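Local coordinates for tailspike protein (Acinetobacter phage vB_ApiP_P1, PDB 6E1R) that probably recognises and cleaves the capsular polysaccharide of its Acinetobacter host, as a trimeric phage tailspike with hydrolase activity, at residues A[384-389]-A[416-421]. Sequence-based numbering, arbitrary orientation.
Sequences LIENSI and DSRNFQ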
ATOM      1  N   LEU A 384       8.179  21.335   3.477  1.00 36.37           N
ATOM      2  CA  LEU A 384       8.390  20.096   2.742  1.00 38.23           C
ATOM      3  C   LEU A 384       7.587  18.935   3.309  1.00 42.25           C
ATOM      4  O   LEU A 384       7.643  17.832   2.755  1.00 49.85           O
ATOM      5  CB  LEU A 384       9.877  19.733   2.734  1.00 35.13           C
ATOM      6  CG  LEU A 384      10.836  20.781   2.174  1.00 36.01           C
ATOM      7  CD1 LEU A 384      12.271  20.291   2.275  1.00 39.36           C
ATOM      8  CD2 LEU A 384      10.479  21.126   0.740  1.00 34.07           C
ATOM      9  N   ILE A 385       6.851  19.149   4.393  1.00 37.73           N
ATOM     10  CA  ILE A 385       6.096  18.095   5.058  1.00 35.29           C
ATOM     11  C   ILE A 385       4.672  18.163   4.523  1.00 36.94           C
ATOM     12  O   ILE A 385       3.898  19.055   4.885  1.00 38.13           O
ATOM     13  CB  ILE A 385       6.138  18.240   6.581  1.00 32.46           C
ATOM     14  CG1 ILE A 385       7.581  18.183   7.083  1.00 29.67           C
ATOM     15  CG2 ILE A 385       5.300  17.154   7.241  1.00 27.88           C
ATOM     16  CD1 ILE A 385       8.332  16.945   6.649  1.00 31.43           C
ATOM     17  N   GLU A 386       4.320  17.218   3.647  1.00 34.52           N
ATOM     18  CA  GLU A 386       2.950  17.153   3.155  1.00 34.63           C
ATOM     19  C   GLU A 386       2.000  16.624   4.222  1.00 37.84           C
ATOM     20  O   GLU A 386       0.842  17.054   4.284  1.00 43.80           O
ATOM     21  CB  GLU A 386       2.878  16.282   1.900  1.00 39.63           C
ATOM     22  CG  GLU A 386       1.520  16.287   1.215  1.00 45.11           C
ATOM     23  CD  GLU A 386       1.155  17.645   0.645  1.00 51.52           C
ATOM     24  OE1 GLU A 386       2.075  18.398   0.262  1.00 54.62           O
ATOM     25  OE2 GLU A 386      -0.052  17.959   0.583  1.00 53.67           O
ATOM     26  N   ASN A 387       2.466  15.705   5.063  1.00 34.20           N
ATOM     27  CA  ASN A 387       1.672  15.192   6.172  1.00 39.16           C
ATOM     28  C   ASN A 387       2.582  14.419   7.115  1.00 37.77           C
ATOM     29  O   ASN A 387       3.548  13.784   6.682  1.00 37.17           O
ATOM     30  CB  ASN A 387       0.526  14.300   5.682  1.00 47.85           C
ATOM     31  CG  ASN A 387      -0.628  14.248   6.661  1.00 57.18           C
ATOM     32  OD1 ASN A 387      -0.891  13.212   7.269  1.00 68.02           O
ATOM     33  ND2 ASN A 387      -1.317  15.372   6.828  1.00 54.65           N
ATOM     34  N   SER A 388       2.260  14.483   8.408  1.00 37.79           N
ATOM     35  CA  SER A 388       3.034  13.788   9.438  1.00 37.91           C
ATOM     36  C   SER A 388       2.058  13.399  10.545  1.00 40.64           C
ATOM     37  O   SER A 388       1.735  14.222  11.405  1.00 43.60           O
ATOM     38  CB  SER A 388       4.161  14.665   9.967  1.00 39.64           C
ATOM     39  OG  SER A 388       4.676  14.156  11.185  1.00 38.17           O
ATOM     40  N   ILE A 389       1.597  12.149  10.517  1.00 39.73           N
ATOM     41  CA  ILE A 389       0.544  11.683  11.411  1.00 42.05           C
ATOM     42  C   ILE A 389       0.972  10.386  12.085  1.00 41.58           C
ATOM     43  O   ILE A 389       1.581   9.516  11.453  1.00 41.09           O
ATOM     44  CB  ILE A 389      -0.791  11.487  10.662  1.00 39.24           C
ATOM     45  CG1 ILE A 389      -0.572  10.695   9.371  1.00 35.79           C
ATOM     46  CG2 ILE A 389      -1.447  12.832  10.382  1.00 36.48           C
ATOM     47  CD1 ILE A 389      -1.851  10.388   8.619  1.00 33.93           C
ATOM     48  N   ASP A 416       2.160  21.570   6.409  1.00 38.77           N
ATOM     49  CA  ASP A 416       2.380  23.002   6.242  1.00 37.39           C
ATOM     50  C   ASP A 416       1.063  23.735   6.023  1.00 34.93           C
ATOM     51  O   ASP A 416       0.790  24.749   6.676  1.00 40.71           O
ATOM     52  CB  ASP A 416       3.338  23.255   5.079  1.00 40.33           C
ATOM     53  CG  ASP A 416       3.576  24.732   4.834  1.00 39.96           C
ATOM     54  OD1 ASP A 416       4.071  25.415   5.755  1.00 37.27           O
ATOM     55  OD2 ASP A 416       3.266  25.209   3.722  1.00 41.57           O
ATOM     56  N   SER A 417       0.227  23.235   5.116  1.00 35.34           N
ATOM     57  CA  SER A 417      -1.007  23.925   4.776  1.00 34.47           C
ATOM     58  C   SER A 417      -2.033  22.934   4.247  1.00 35.94           C
ATOM     59  O   SER A 417      -1.687  21.900   3.666  1.00 31.03           O
ATOM     60  CB  SER A 417      -0.770  25.036   3.743  1.00 34.91           C
ATOM     61  OG  SER A 417      -0.353  24.505   2.498  1.00 35.68           O
ATOM     62  N   ARG A 418      -3.303  23.269   4.460  1.00 34.40           N
ATOM     63  CA  ARG A 418      -4.435  22.529   3.926  1.00 36.61           C
ATOM     64  C   ARG A 418      -5.532  23.522   3.577  1.00 36.60           C
ATOM     65  O   ARG A 418      -5.770  24.475   4.323  1.00 37.30           O
ATOM     66  CB  ARG A 418      -4.971  21.499   4.928  1.00 35.82           C
ATOM     67  CG  ARG A 418      -4.160  20.222   5.047  1.00 36.21           C
ATOM     68  CD  ARG A 418      -4.149  19.439   3.744  1.00 38.90           C
ATOM     69  NE  ARG A 418      -3.602  18.098   3.926  1.00 38.17           N
ATOM     70  CZ  ARG A 418      -2.304  17.813   3.946  1.00 41.45           C
ATOM     71  NH1 ARG A 418      -1.406  18.777   3.795  1.00 41.07           N
ATOM     72  NH2 ARG A 418      -1.903  16.561   4.119  1.00 48.06           N
ATOM     73  N   ASN A 419      -6.198  23.299   2.447  1.00 36.81           N
ATOM     74  CA  ASN A 419      -7.295  24.154   2.008  1.00 37.62           C
ATOM     75  C   ASN A 419      -8.551  23.309   1.869  1.00 40.64           C
ATOM     76  O   ASN A 419      -8.566  22.329   1.117  1.00 36.61           O
ATOM     77  CB  ASN A 419      -6.963  24.852   0.687  1.00 36.81           C
ATOM     78  CG  ASN A 419      -5.831  25.852   0.825  1.00 38.47           C
ATOM     79  OD1 ASN A 419      -5.483  26.263   1.931  1.00 37.77           O
ATOM     80  ND2 ASN A 419      -5.258  26.257  -0.302  1.00 41.51           N
ATOM     81  N   PHE A 420      -9.600  23.688   2.596  1.00 39.27           N
ATOM     82  CA  PHE A 420     -10.883  23.008   2.545  1.00 39.92           C
ATOM     83  C   PHE A 420     -11.973  24.002   2.175  1.00 41.04           C
ATOM     84  O   PHE A 420     -11.888  25.190   2.498  1.00 46.73           O
ATOM     85  CB  PHE A 420     -11.222  22.350   3.890  1.00 35.74           C
ATOM     86  CG  PHE A 420     -10.104  21.524   4.461  1.00 35.20           C
ATOM     87  CD1 PHE A 420      -9.609  20.428   3.772  1.00 33.16           C
ATOM     88  CD2 PHE A 420      -9.553  21.840   5.694  1.00 32.25           C
ATOM     89  CE1 PHE A 420      -8.579  19.668   4.296  1.00 29.01           C
ATOM     90  CE2 PHE A 420      -8.525  21.080   6.225  1.00 32.72           C
ATOM     91  CZ  PHE A 420      -8.040  19.992   5.524  1.00 28.76           C
ATOM     92  N   GLN A 421     -13.006  23.508   1.491  1.00 40.34           N
ATOM     93  CA  GLN A 421     -14.162  24.343   1.197  1.00 38.41           C
ATOM     94  C   GLN A 421     -15.059  24.535   2.411  1.00 36.70           C
ATOM     95  O   GLN A 421     -15.837  25.494   2.445  1.00 38.76           O
ATOM     96  CB  GLN A 421     -14.970  23.746   0.044  1.00 36.37           C
ATOM     97  CG  GLN A 421     -14.330  23.940  -1.321  1.00 38.74           C
ATOM     98  CD  GLN A 421     -15.281  23.631  -2.460  1.00 45.05           C
ATOM     99  OE1 GLN A 421     -16.206  22.831  -2.311  1.00 49.47           O
ATOM    100  NE2 GLN A 421     -15.063  24.270  -3.604  1.00 44.51           N
TER
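Arg418 reaches back from a strand shared between subunits to clasp the corner at Glu386, where a parallel beta-helix, the fold of many phage tailspikes, nears its C-terminal end. The case illustrates how one arginine can satisfy a backbone carbonyl and probably offset part of the charge of a carboxylate. Its guanidinium takes one carbonyl oxygen in a forked, end-on grip: Arg418 NH1 donates to Glu386 O at 2.9 Å and Arg418 NH2 to the same oxygen at 2.8 Å, with the oxygen almost in the guanidinium plane. A bend at chi2 turns the Arg418 chain toward the corner. In Glu386, CG stands anti to the backbone N (chi1 -173°) and a bend at chi2 brings the carboxylate back toward Arg418, nearly parallel to the guanidinium (16°) but displaced from its plane; the salt bridge, Glu386 OE2 to Arg418 NH1 at 3.6 Å, acts by charge alone. The Asn387 amide lies oblique to the guanidinium, planes 39° apart. Nearby, Asp416 N bonds weakly to Ile385 O at 3.4 Å. After the chain turns at Asp416, residues 417-420 pair in parallel with a strand of the third subunit, whose Phe420 packs on Arg418, so the contact joins the C-terminal end of the beta-helix to the subunit interface. A third bond helps fix the guanidinium's rotation: Arg418 NH1 to Ser417 O, 3.1 Å.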